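Local atomic coordinates of beta-microseminoprotein (PDB entry 3IX0), a protein that is a secreted prostate and seminal plasma protein that forms homodimers, interacts with PI16 and probably binds immunoglobulin. Residues Tyr59-Gln65 with Val77-Pro83; Thr15-Met19 with Cys42-Ile47; Asn36-Cys40 with Cys50-Ser54. Residues are numbered along the deposited sequence.

Contact 1 (Tyr59-Gln65 with Val77-Pro83); sequences YDKDNCQ and VVEKKDP
Lys80 lays its extended side chain (chi1 m, the rest t) across Gln65 and Cys64, so that its NZ reaches the turn at 61-63. Its CG is 4.2 Å from Gln65 CB. Its NZ donates to Lys61 O (2.8 Å) and Asp62 O (2.9 Å). Residues 61-63 have helical backbone angles, and Cys64 N bonds Asp60 O at 2.9 Å. Asp60 OD1 accepts from Asn63 N at 3.0 Å, an Asx motif. Two antiparallel strands then begin to pair. Cys64 faces Glu79 as a non-hydrogen-bonded pair, CA to CA 4.3 Å. Gln65 and Val78 are the hydrogen-bonded pair: Gln65 N to Val78 O is 2.8 Å, Val78 N to Gln65 O 2.9 Å. Lys80 N to Asn63 O (2.8 Å) adds a third backbone bond. Val77 CG1 lies over the Tyr59 ring face, 4.2 Å from its centroid, a CH-pi contact. Cys64 is disulfide-bonded to Cys87. This is the open end of the beta hairpin formed by strands 64-69 and 74-79.

Contact 2 (Thr15-Met19 with Cys42-Ile47); sequences TRKCM and CYETEI
Segment 15-19 runs as loop into the short strand 18-19, while 42-47 leaves one strand, turns, and enters strand 46-51. No hydrogen bond joins the two segments. The closest CA pairs are Cys18 with Cys42 (5.8 Å) and Arg16 with Glu44 (6.9 Å). Within the turn, Tyr43 N bonds Glu46 O at 2.8 Å; the return bond, Glu46 N to Tyr43 O at 3.4 Å, is weak. This is the tight turn of the beta hairpin of strands 38-42 and 46-51, and a disulfide ties it to the chain near strand 18-19. Cys18 SG and Cys42 SG are 2.0 Å apart, with chi3 at 77°, chi1 m in Cys18 and t in Cys42. Ile47 points toward the other segment and covers the bridge, its CG1 3.7 Å from Cys18 SG. At the exposed edge Arg16 NH2 forms a salt bridge with Glu44 OE1 at 2.7 Å. Arg16 is poorly ordered. Asn7 ND2 hydrogen-bonds to the backbone oxygens of Arg16, Tyr43 and Glu44.

Contact 3 (Asn36-Cys40 with Cys50-Ser54); sequences NCETC and CTLVS
The open end of a beta hairpin, where strand 38-42 begins and strand 46-51 finishes, forms this contact. The strands are antiparallel. Thr39 and Cys50 make a hydrogen-bonded pair, CA to CA 5.3 Å. Thr39 N donates to Cys50 O and Cys50 N to Thr39 O, both at 2.8 Å. Glu38 and Thr51 follow as a non-hydrogen-bonded pair, CA to CA 4.4 Å, with diverging side chains. Here Glu38 CA lies 3.3 Å from Cys50 O, a CA-H...O contact. Beyond them, Leu52 N bonds Cys37 O at 2.8 Å and nearly straight (177°), so the ladder runs past the strand ends. Cys37 has positive phi and psi (57°, 46°). Its CB meets Val53 CG2 at 3.6 Å. Thr39 and Cys50 share one face of the sheet, with Thr39 CG2 4.2 Å from Cys50 CB and 3.6 Å from Leu52 CD2. Thr51 OG1 accepts from Val53 N at 3.0 Å, an ST turn at the strand exit. The Cys40-Cys49 disulfide joins the two strands of the hairpin itself, while Cys50 is bonded to Cys2 of strand 2-6 and Cys37 to Cys73, just before strand 74-79. Thr39 OG1 hydrogen-bonds to Glu31. The two strands are the inner pair of a four-stranded antiparallel sheet, between strands 31-33 and 2-6.

How the contacts relate
From the N terminus, strand 2-6 comes first, and the chain then reaches 15-19. Contact 2 closes the loop from there to 42-47. Contact 3 opens at 36-40, inside that loop, and closes at 50-54, so the two cross. They share strand 46-51 and sit at the two ends of one hairpin, centres 19 Å apart. Contact 1 follows in series and closes the separate hairpin of strands 64-69 and 74-79. Its centre is 43 Å from that of contact 2, on the opposite side of the chain's centre. Contact 3 lies near that centre, and its Cys37 is linked to Cys73, just before strand 74-79. That disulfide ties the four-stranded sheet to the second hairpin.

Contact 1 (Tyr59-Gln65 with Val77-Pro83)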
ATOM      1  N   TYR B  59     -15.843   1.293 -12.600  1.00 18.34           N
ATOM      2  CA  TYR B  59     -17.224   0.870 -12.731  1.00 24.89           C
ATOM      3  C   TYR B  59     -17.994   1.996 -13.411  1.00 28.71           C
ATOM      4  O   TYR B  59     -17.454   3.079 -13.626  1.00 28.38           O
ATOM      5  CB  TYR B  59     -17.831   0.573 -11.358  1.00 25.09           C
ATOM      6  CG  TYR B  59     -17.726   1.732 -10.387  1.00 25.89           C
ATOM      7  CD1 TYR B  59     -18.720   2.694 -10.321  1.00 26.39           C
ATOM      8  CD2 TYR B  59     -16.626   1.862  -9.533  1.00 23.03           C
ATOM      9  CE1 TYR B  59     -18.637   3.741  -9.436  1.00 23.80           C
ATOM     10  CE2 TYR B  59     -16.533   2.914  -8.640  1.00 14.34           C
ATOM     11  CZ  TYR B  59     -17.539   3.852  -8.596  1.00 16.38           C
ATOM     12  OH  TYR B  59     -17.465   4.910  -7.727  1.00 18.85           O
ATOM     13  N   ASP B  60     -19.256   1.727 -13.724  1.00 27.19           N
ATOM     14  CA  ASP B  60     -20.145   2.678 -14.380  1.00 22.12           C
ATOM     15  C   ASP B  60     -20.576   3.791 -13.431  1.00 26.53           C
ATOM     16  O   ASP B  60     -21.526   3.625 -12.661  1.00 23.03           O
ATOM     17  CB  ASP B  60     -21.379   1.920 -14.854  1.00 28.63           C
ATOM     18  CG  ASP B  60     -22.354   2.791 -15.620  1.00 27.44           C
ATOM     19  OD1 ASP B  60     -22.302   4.042 -15.535  1.00 32.83           O
ATOM     20  OD2 ASP B  60     -23.194   2.198 -16.300  1.00 29.46           O
ATOM     21  N   LYS B  61     -19.890   4.927 -13.501  1.00 25.80           N
ATOM     22  CA  LYS B  61     -20.131   6.013 -12.565  1.00 27.39           C
ATOM     23  C   LYS B  61     -21.444   6.733 -12.835  1.00 31.92           C
ATOM     24  O   LYS B  61     -21.965   7.425 -11.961  1.00 35.59           O
ATOM     25  CB  LYS B  61     -18.964   7.000 -12.559  1.00 31.63           C
ATOM     26  CG  LYS B  61     -17.711   6.443 -11.883  1.00 43.70           C
ATOM     27  CD  LYS B  61     -16.798   7.552 -11.380  1.00 51.23           C
ATOM     28  CE  LYS B  61     -15.544   6.975 -10.755  1.00 52.83           C
ATOM     29  NZ  LYS B  61     -14.989   5.878 -11.599  1.00 48.85           N
ATOM     30  N   ASP B  62     -21.978   6.562 -14.041  1.00 26.30           N
ATOM     31  CA  ASP B  62     -23.274   7.141 -14.370  1.00 30.37           C
ATOM     32  C   ASP B  62     -24.395   6.470 -13.607  1.00 20.98           C
ATOM     33  O   ASP B  62     -25.196   7.129 -12.966  1.00 26.58           O
ATOM     34  CB  ASP B  62     -23.551   7.021 -15.863  1.00 39.06           C
ATOM     35  CG  ASP B  62     -22.522   7.735 -16.685  1.00 49.13           C
ATOM     36  OD1 ASP B  62     -22.222   8.912 -16.367  1.00 46.10           O
ATOM     37  OD2 ASP B  62     -22.001   7.108 -17.631  1.00 60.40           O
ATOM     38  N   ASN B  63     -24.440   5.150 -13.674  1.00 17.32           N
ATOM     39  CA  ASN B  63     -25.564   4.415 -13.116  1.00 21.95           C
ATOM     40  C   ASN B  63     -25.320   3.790 -11.734  1.00 25.70           C
ATOM     41  O   ASN B  63     -26.263   3.340 -11.086  1.00 22.84           O
ATOM     42  CB  ASN B  63     -26.008   3.358 -14.120  1.00 20.42           C
ATOM     43  CG  ASN B  63     -26.425   3.962 -15.439  1.00 26.75           C
ATOM     44  OD1 ASN B  63     -27.352   4.770 -15.491  1.00 30.94           O
ATOM     45  ND2 ASN B  63     -25.740   3.580 -16.521  1.00 29.38           N
ATOM     46  N   CYS B  64     -24.064   3.801 -11.283  1.00 18.72           N
ATOM     47  CA  CYS B  64     -23.672   3.125 -10.055  1.00 19.75           C
ATOM     48  C   CYS B  64     -22.893   4.048  -9.133  1.00 20.45           C
ATOM     49  O   CYS B  64     -22.245   4.984  -9.574  1.00 23.36           O
ATOM     50  CB  CYS B  64     -22.792   1.906 -10.368  1.00 20.71           C
ATOM     51  SG  CYS B  64     -23.514   0.688 -11.475  1.00 24.13           S
ATOM     52  N   GLN B  65     -22.930   3.757  -7.844  1.00 16.80           N
ATOM     53  CA  GLN B  65     -22.190   4.537  -6.889  1.00 16.08           C
ATOM     54  C   GLN B  65     -21.496   3.583  -5.917  1.00 21.00           C
ATOM     55  O   GLN B  65     -21.943   2.451  -5.719  1.00 19.74           O
ATOM     56  CB  GLN B  65     -23.130   5.487  -6.118  1.00  7.55           C
ATOM     57  CG  GLN B  65     -24.092   4.778  -5.186  1.00 13.16           C
ATOM     58  CD  GLN B  65     -25.119   5.718  -4.536  1.00 20.25           C
ATOM     59  OE1 GLN B  65     -24.839   6.883  -4.264  1.00 21.76           O
ATOM     60  NE2 GLN B  65     -26.306   5.192  -4.269  1.00 11.02           N
ATOM     61  N   VAL B  77     -20.709  -1.536  -4.265  1.00 15.46           N
ATOM     62  CA  VAL B  77     -20.934  -0.735  -5.462  1.00 13.63           C
ATOM     63  C   VAL B  77     -22.272  -1.135  -6.047  1.00 17.67           C
ATOM     64  O   VAL B  77     -22.472  -2.289  -6.428  1.00 18.26           O
ATOM     65  CB  VAL B  77     -19.856  -0.937  -6.515  1.00 17.89           C
ATOM     66  CG1 VAL B  77     -20.130  -0.043  -7.704  1.00 13.83           C
ATOM     67  CG2 VAL B  77     -18.458  -0.654  -5.908  1.00 22.10           C
ATOM     68  N   VAL B  78     -23.180  -0.165  -6.111  1.00 15.70           N
ATOM     69  CA  VAL B  78     -24.584  -0.454  -6.303  1.00 18.52           C
ATOM     70  C   VAL B  78     -25.251   0.535  -7.245  1.00 19.43           C
ATOM     71  O   VAL B  78     -24.729   1.608  -7.526  1.00 22.23           O
ATOM     72  CB  VAL B  78     -25.314  -0.473  -4.948  1.00 23.45           C
ATOM     73  CG1 VAL B  78     -24.785  -1.603  -4.086  1.00 22.57           C
ATOM     74  CG2 VAL B  78     -25.137   0.847  -4.217  1.00 19.00           C
ATOM     75  N   GLU B  79     -26.410   0.149  -7.751  1.00 18.99           N
ATOM     76  CA  GLU B  79     -27.157   1.001  -8.657  1.00 21.20           C
ATOM     77  C   GLU B  79     -27.706   2.228  -7.931  1.00 20.52           C
ATOM     78  O   GLU B  79     -28.253   2.119  -6.822  1.00 13.68           O
ATOM     79  CB  GLU B  79     -28.290   0.209  -9.297  1.00 22.57           C
ATOM     80  CG  GLU B  79     -27.815  -0.797 -10.331  1.00 18.96           C
ATOM     81  CD  GLU B  79     -28.964  -1.560 -10.994  1.00 26.92           C
ATOM     82  OE1 GLU B  79     -30.147  -1.171 -10.831  1.00 22.34           O
ATOM     83  OE2 GLU B  79     -28.675  -2.552 -11.687  1.00 28.13           O
ATOM     84  N   LYS B  80     -27.543   3.390  -8.562  1.00 14.55           N
ATOM     85  CA  LYS B  80     -28.126   4.627  -8.044  1.00 19.80           C
ATOM     86  C   LYS B  80     -29.647   4.537  -7.886  1.00 23.90           C
ATOM     87  O   LYS B  80     -30.195   4.927  -6.844  1.00 19.92           O
ATOM     88  CB  LYS B  80     -27.735   5.817  -8.912  1.00 23.21           C
ATOM     89  CG  LYS B  80     -26.236   6.163  -8.847  1.00 26.96           C
ATOM     90  CD  LYS B  80     -25.926   7.346  -9.748  1.00 31.55           C
ATOM     91  CE  LYS B  80     -24.459   7.737  -9.701  1.00 34.82           C
ATOM     92  NZ  LYS B  80     -24.123   8.699 -10.799  1.00 34.55           N
ATOM     93  N   LYS B  81     -30.319   3.991  -8.894  1.00 17.75           N
ATOM     94  CA  LYS B  81     -31.781   3.914  -8.872  1.00 22.67           C
ATOM     95  C   LYS B  81     -32.292   2.862  -7.892  1.00 21.44           C
ATOM     96  O   LYS B  81     -33.478   2.823  -7.595  1.00 23.47           O
ATOM     97  CB  LYS B  81     -32.341   3.644 -10.264  1.00 17.05           C
ATOM     98  CG  LYS B  81     -32.122   2.229 -10.727  1.00 24.91           C
ATOM     99  CD  LYS B  81     -32.339   2.108 -12.219  1.00 31.34           C
ATOM    100  CE  LYS B  81     -32.417   0.647 -12.637  1.00 34.07           C
ATOM    101  NZ  LYS B  81     -33.340   0.487 -13.783  1.00 35.98           N
ATOM    102  N   ASP B  82     -31.390   2.033  -7.368  1.00 21.03           N
ATOM    103  CA  ASP B  82     -31.773   0.995  -6.396  1.00 23.11           C
ATOM    104  C   ASP B  82     -30.552   0.322  -5.779  1.00 24.72           C
ATOM    105  O   ASP B  82     -30.040  -0.668  -6.310  1.00 18.63           O
ATOM    106  CB  ASP B  82     -32.666  -0.066  -7.049  1.00 18.81           C
ATOM    107  CG  ASP B  82     -33.145  -1.117  -6.060  1.00 30.56           C
ATOM    108  OD1 ASP B  82     -32.852  -0.991  -4.852  1.00 31.73           O
ATOM    109  OD2 ASP B  82     -33.821  -2.071  -6.497  1.00 36.28           O
ATOM    110  N   PRO B  83     -30.072   0.874  -4.667  1.00 27.69           N
ATOM    111  CA  PRO B  83     -28.841   0.414  -4.010  1.00 29.17           C
ATOM    112  C   PRO B  83     -28.905  -1.037  -3.531  1.00 33.53           C
ATOM    113  O   PRO B  83     -27.909  -1.532  -2.990  1.00 28.66           O
ATOM    114  CB  PRO B  83     -28.686   1.397  -2.832  1.00 24.19           C
ATOM    115  CG  PRO B  83     -29.327   2.675  -3.336  1.00 25.13           C
ATOM    116  CD  PRO B  83     -30.546   2.162  -4.125  1.00 29.21           C
TER
HETATM  117  O   HOH W   1     -28.886   3.357 -11.370  1.00 18.35           O
HETATM  118  O   HOH W   2     -28.721   6.215  -4.699  1.00 13.12           O

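Contact 2 (Thr15-Met19 with Cys42-Ile47)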
ATOM      1  N   THR B  15      11.533  -0.086  27.778  1.00 64.38           N
ATOM      2  CA  THR B  15      11.450  -0.918  26.580  1.00 55.59           C
ATOM      3  C   THR B  15      10.954  -0.107  25.390  1.00 48.69           C
ATOM      4  O   THR B  15      10.402   0.979  25.560  1.00 46.23           O
ATOM      5  CB  THR B  15      10.545  -2.159  26.826  1.00 92.35           C
ATOM      6  OG1 THR B  15      11.107  -2.938  27.889  1.00 91.84           O
ATOM      7  CG2 THR B  15      10.469  -3.026  25.584  1.00 92.05           C
ATOM      8  N   ARG B  16      11.170  -0.622  24.184  1.00 50.25           N
ATOM      9  CA  ARG B  16      10.856   0.130  22.966  1.00 55.88           C
ATOM     10  C   ARG B  16       9.506  -0.239  22.351  1.00 53.60           C
ATOM     11  O   ARG B  16       9.278  -0.039  21.153  1.00 53.03           O
ATOM     12  CB  ARG B  16      11.956  -0.038  21.909  1.00 64.30           C
ATOM     13  CG  ARG B  16      13.357   0.327  22.378  1.00 73.07           C
ATOM     14  CD  ARG B  16      13.976  -0.738  23.285  1.00 79.81           C
ATOM     15  NE  ARG B  16      14.256  -2.015  22.628  1.00 81.55           N
ATOM     16  CZ  ARG B  16      13.449  -3.072  22.663  1.00 80.05           C
ATOM     17  NH1 ARG B  16      12.295  -3.008  23.313  1.00 79.16           N
ATOM     18  NH2 ARG B  16      13.794  -4.194  22.044  1.00 79.94           N
ATOM     19  N   LYS B  17       8.617  -0.782  23.169  1.00 45.39           N
ATOM     20  CA  LYS B  17       7.263  -1.031  22.730  1.00 35.96           C
ATOM     21  C   LYS B  17       6.762   0.174  21.940  1.00 33.54           C
ATOM     22  O   LYS B  17       7.023   1.307  22.311  1.00 40.63           O
ATOM     23  CB  LYS B  17       6.370  -1.292  23.932  1.00 39.21           C
ATOM     24  CG  LYS B  17       6.721  -2.565  24.697  1.00 51.57           C
ATOM     25  CD  LYS B  17       5.578  -3.011  25.601  1.00 59.20           C
ATOM     26  CE  LYS B  17       5.955  -4.265  26.370  1.00 63.38           C
ATOM     27  NZ  LYS B  17       6.714  -3.937  27.603  1.00 66.47           N
ATOM     28  N   CYS B  18       6.055  -0.073  20.843  1.00 27.81           N
ATOM     29  CA  CYS B  18       5.493   1.012  20.046  1.00 27.00           C
ATOM     30  C   CYS B  18       4.232   1.538  20.707  1.00 33.49           C
ATOM     31  O   CYS B  18       3.371   0.756  21.117  1.00 37.28           O
ATOM     32  CB  CYS B  18       5.147   0.535  18.625  1.00 20.33           C
ATOM     33  SG  CYS B  18       6.499  -0.288  17.739  1.00 27.04           S
ATOM     34  N   MET B  19       4.115   2.859  20.802  1.00 32.57           N
ATOM     35  CA  MET B  19       2.863   3.466  21.234  1.00 35.10           C
ATOM     36  C   MET B  19       2.017   3.887  20.042  1.00 36.73           C
ATOM     37  O   MET B  19       2.523   4.495  19.099  1.00 40.17           O
ATOM     38  CB  MET B  19       3.105   4.673  22.138  1.00 35.47           C
ATOM     39  CG  MET B  19       1.804   5.385  22.512  1.00 43.24           C
ATOM     40  SD  MET B  19       1.837   6.336  24.043  1.00102.54           S
ATOM     41  CE  MET B  19       1.772   5.025  25.267  1.00 51.92           C
ATOM     42  N   CYS B  42       4.327  -3.197  14.698  1.00 16.05           N
ATOM     43  CA  CYS B  42       5.351  -2.561  15.496  1.00 15.22           C
ATOM     44  C   CYS B  42       6.691  -3.282  15.333  1.00 22.51           C
ATOM     45  O   CYS B  42       6.793  -4.466  15.603  1.00 17.42           O
ATOM     46  CB  CYS B  42       4.946  -2.596  16.966  1.00 16.43           C
ATOM     47  SG  CYS B  42       6.319  -2.266  18.104  1.00 24.38           S
ATOM     48  N   TYR B  43       7.717  -2.574  14.887  1.00 21.53           N
ATOM     49  CA  TYR B  43       9.055  -3.159  14.838  1.00 22.97           C
ATOM     50  C   TYR B  43      10.015  -2.363  15.686  1.00 28.78           C
ATOM     51  O   TYR B  43       9.775  -1.191  16.038  1.00 23.11           O
ATOM     52  CB  TYR B  43       9.637  -3.184  13.413  1.00 20.76           C
ATOM     53  CG  TYR B  43       8.767  -3.837  12.374  1.00 26.73           C
ATOM     54  CD1 TYR B  43       7.889  -3.081  11.611  1.00 29.35           C
ATOM     55  CD2 TYR B  43       8.819  -5.205  12.154  1.00 26.69           C
ATOM     56  CE1 TYR B  43       7.080  -3.671  10.662  1.00 32.17           C
ATOM     57  CE2 TYR B  43       8.012  -5.803  11.201  1.00 29.87           C
ATOM     58  CZ  TYR B  43       7.147  -5.032  10.456  1.00 34.24           C
ATOM     59  OH  TYR B  43       6.334  -5.621   9.507  1.00 40.85           O
ATOM     60  N   GLU B  44      11.129  -3.019  15.967  1.00 28.10           N
ATOM     61  CA  GLU B  44      12.250  -2.421  16.657  1.00 29.36           C
ATOM     62  C   GLU B  44      12.456  -0.974  16.201  1.00 23.95           C
ATOM     63  O   GLU B  44      12.399  -0.054  17.006  1.00 27.56           O
ATOM     64  CB  GLU B  44      13.494  -3.265  16.382  1.00 40.21           C
ATOM     65  CG  GLU B  44      14.587  -3.141  17.407  1.00 52.20           C
ATOM     66  CD  GLU B  44      14.148  -3.595  18.781  1.00 59.63           C
ATOM     67  OE1 GLU B  44      14.221  -2.777  19.729  1.00 60.46           O
ATOM     68  OE2 GLU B  44      13.733  -4.767  18.908  1.00 60.21           O
ATOM     69  N   THR B  45      12.648  -0.761  14.903  1.00 18.28           N
ATOM     70  CA  THR B  45      13.033   0.562  14.439  1.00 23.54           C
ATOM     71  C   THR B  45      11.962   1.327  13.675  1.00 22.71           C
ATOM     72  O   THR B  45      12.188   2.467  13.282  1.00 24.82           O
ATOM     73  CB  THR B  45      14.280   0.481  13.553  1.00 28.20           C
ATOM     74  OG1 THR B  45      13.999  -0.365  12.434  1.00 33.71           O
ATOM     75  CG2 THR B  45      15.444  -0.095  14.351  1.00 24.55           C
ATOM     76  N   GLU B  46      10.797   0.723  13.479  1.00 16.62           N
ATOM     77  CA  GLU B  46       9.771   1.372  12.684  1.00 14.37           C
ATOM     78  C   GLU B  46       8.365   0.902  13.017  1.00 15.30           C
ATOM     79  O   GLU B  46       8.176  -0.163  13.594  1.00 15.24           O
ATOM     80  CB  GLU B  46      10.039   1.148  11.187  1.00 17.76           C
ATOM     81  CG  GLU B  46      10.077  -0.308  10.759  1.00 22.68           C
ATOM     82  CD  GLU B  46      10.263  -0.472   9.248  1.00 43.52           C
ATOM     83  OE1 GLU B  46      10.639   0.509   8.572  1.00 45.86           O
ATOM     84  OE2 GLU B  46      10.027  -1.584   8.733  1.00 52.31           O
ATOM     85  N   ILE B  47       7.387   1.709  12.626  1.00 12.52           N
ATOM     86  CA  ILE B  47       6.000   1.332  12.686  1.00  7.10           C
ATOM     87  C   ILE B  47       5.436   1.512  11.289  1.00 18.67           C
ATOM     88  O   ILE B  47       5.663   2.537  10.647  1.00 12.46           O
ATOM     89  CB  ILE B  47       5.212   2.231  13.656  1.00 10.70           C
ATOM     90  CG1 ILE B  47       5.836   2.205  15.057  1.00 17.06           C
ATOM     91  CG2 ILE B  47       3.754   1.775  13.740  1.00 14.19           C
ATOM     92  CD1 ILE B  47       5.323   3.313  15.950  1.00 16.09           C
TER

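Contact 3 (Asn36-Cys40 with Cys50-Ser54)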
ATOM      1  N   ASN B  36      -9.822   2.455  12.442  1.00 32.41           N
ATOM      2  CA  ASN B  36     -10.103   3.123  11.176  1.00 26.29           C
ATOM      3  C   ASN B  36      -9.618   2.261  10.028  1.00 18.14           C
ATOM      4  O   ASN B  36      -8.975   2.738   9.076  1.00 18.31           O
ATOM      5  CB  ASN B  36      -9.509   4.535  11.142  1.00 27.53           C
ATOM      6  CG  ASN B  36      -8.002   4.538  10.975  1.00 45.69           C
ATOM      7  OD1 ASN B  36      -7.272   3.788  11.642  1.00 45.66           O
ATOM      8  ND2 ASN B  36      -7.522   5.389  10.075  1.00 54.07           N
ATOM      9  N   CYS B  37      -9.913   0.969  10.141  1.00 18.39           N
ATOM     10  CA  CYS B  37      -9.681   0.036   9.038  1.00 15.21           C
ATOM     11  C   CYS B  37      -8.222   0.019   8.585  1.00 16.58           C
ATOM     12  O   CYS B  37      -7.933   0.065   7.384  1.00 14.57           O
ATOM     13  CB  CYS B  37     -10.609   0.378   7.868  1.00 14.05           C
ATOM     14  SG  CYS B  37     -12.369   0.188   8.324  1.00 16.25           S
ATOM     15  N   GLU B  38      -7.303  -0.042   9.551  1.00 16.51           N
ATOM     16  CA  GLU B  38      -5.900  -0.232   9.229  1.00 19.82           C
ATOM     17  C   GLU B  38      -5.322  -1.395   9.984  1.00 18.66           C
ATOM     18  O   GLU B  38      -5.771  -1.755  11.082  1.00 19.05           O
ATOM     19  CB  GLU B  38      -5.071   1.021   9.537  1.00 20.19           C
ATOM     20  CG  GLU B  38      -5.504   2.268   8.775  1.00 28.60           C
ATOM     21  CD  GLU B  38      -4.745   3.513   9.226  1.00 36.62           C
ATOM     22  OE1 GLU B  38      -4.193   3.499  10.335  1.00 31.07           O
ATOM     23  OE2 GLU B  38      -4.695   4.504   8.467  1.00 51.04           O
ATOM     24  N   THR B  39      -4.291  -1.973   9.392  1.00 15.79           N
ATOM     25  CA  THR B  39      -3.472  -2.936  10.094  1.00 17.93           C
ATOM     26  C   THR B  39      -2.074  -2.334  10.261  1.00 16.85           C
ATOM     27  O   THR B  39      -1.434  -1.917   9.284  1.00 11.67           O
ATOM     28  CB  THR B  39      -3.436  -4.313   9.378  1.00 20.89           C
ATOM     29  OG1 THR B  39      -2.432  -5.128   9.986  1.00 30.70           O
ATOM     30  CG2 THR B  39      -3.101  -4.170   7.886  1.00 21.88           C
ATOM     31  N   CYS B  40      -1.624  -2.271  11.505  1.00 12.32           N
ATOM     32  CA  CYS B  40      -0.325  -1.707  11.850  1.00 12.90           C
ATOM     33  C   CYS B  40       0.588  -2.767  12.433  1.00 17.81           C
ATOM     34  O   CYS B  40       0.122  -3.694  13.090  1.00 24.09           O
ATOM     35  CB  CYS B  40      -0.499  -0.600  12.895  1.00  8.34           C
ATOM     36  SG  CYS B  40      -1.429   0.799  12.311  1.00 16.59           S
ATOM     37  N   CYS B  50      -1.036  -0.005   7.297  1.00 16.02           N
ATOM     38  CA  CYS B  50      -1.536  -0.209   5.953  1.00 20.46           C
ATOM     39  C   CYS B  50      -3.058  -0.228   5.994  1.00 16.39           C
ATOM     40  O   CYS B  50      -3.647  -0.761   6.916  1.00 15.29           O
ATOM     41  CB  CYS B  50      -1.036  -1.545   5.390  1.00 14.17           C
ATOM     42  SG  CYS B  50       0.735  -1.730   5.328  1.00 13.51           S
ATOM     43  N   THR B  51      -3.701   0.334   4.979  1.00 16.00           N
ATOM     44  CA  THR B  51      -5.145   0.315   4.957  1.00 13.92           C
ATOM     45  C   THR B  51      -5.661  -1.098   4.667  1.00 13.60           C
ATOM     46  O   THR B  51      -5.076  -1.852   3.883  1.00 12.38           O
ATOM     47  CB  THR B  51      -5.708   1.288   3.919  1.00 11.20           C
ATOM     48  OG1 THR B  51      -7.133   1.299   4.028  1.00 22.51           O
ATOM     49  CG2 THR B  51      -5.326   0.853   2.508  1.00 13.45           C
ATOM     50  N   LEU B  52      -6.770  -1.462   5.286  1.00 12.83           N
ATOM     51  CA  LEU B  52      -7.428  -2.697   4.878  1.00 19.73           C
ATOM     52  C   LEU B  52      -8.461  -2.468   3.775  1.00 18.94           C
ATOM     53  O   LEU B  52      -9.036  -3.419   3.252  1.00 19.05           O
ATOM     54  CB  LEU B  52      -8.051  -3.389   6.084  1.00 20.14           C
ATOM     55  CG  LEU B  52      -6.968  -3.847   7.068  1.00 20.42           C
ATOM     56  CD1 LEU B  52      -7.540  -4.006   8.470  1.00 14.99           C
ATOM     57  CD2 LEU B  52      -6.302  -5.130   6.571  1.00 14.66           C
ATOM     58  N   VAL B  53      -8.695  -1.208   3.413  1.00 16.46           N
ATOM     59  CA  VAL B  53      -9.817  -0.910   2.523  1.00 12.87           C
ATOM     60  C   VAL B  53      -9.436  -0.941   1.050  1.00 15.17           C
ATOM     61  O   VAL B  53      -8.581  -0.186   0.610  1.00 18.27           O
ATOM     62  CB  VAL B  53     -10.466   0.463   2.825  1.00 16.81           C
ATOM     63  CG1 VAL B  53     -11.673   0.689   1.900  1.00  8.26           C
ATOM     64  CG2 VAL B  53     -10.875   0.550   4.294  1.00  5.40           C
ATOM     65  N   SER B  54     -10.099  -1.806   0.290  1.00 12.65           N
ATOM     66  CA  SER B  54      -9.985  -1.793  -1.155  1.00 23.80           C
ATOM     67  C   SER B  54     -11.015  -0.837  -1.794  1.00 22.77           C
ATOM     68  O   SER B  54     -12.224  -1.012  -1.648  1.00 16.59           O
ATOM     69  CB  SER B  54     -10.160  -3.208  -1.701  1.00 29.05           C
ATOM     70  OG  SER B  54      -9.542  -3.306  -2.959  1.00 43.02           O
TER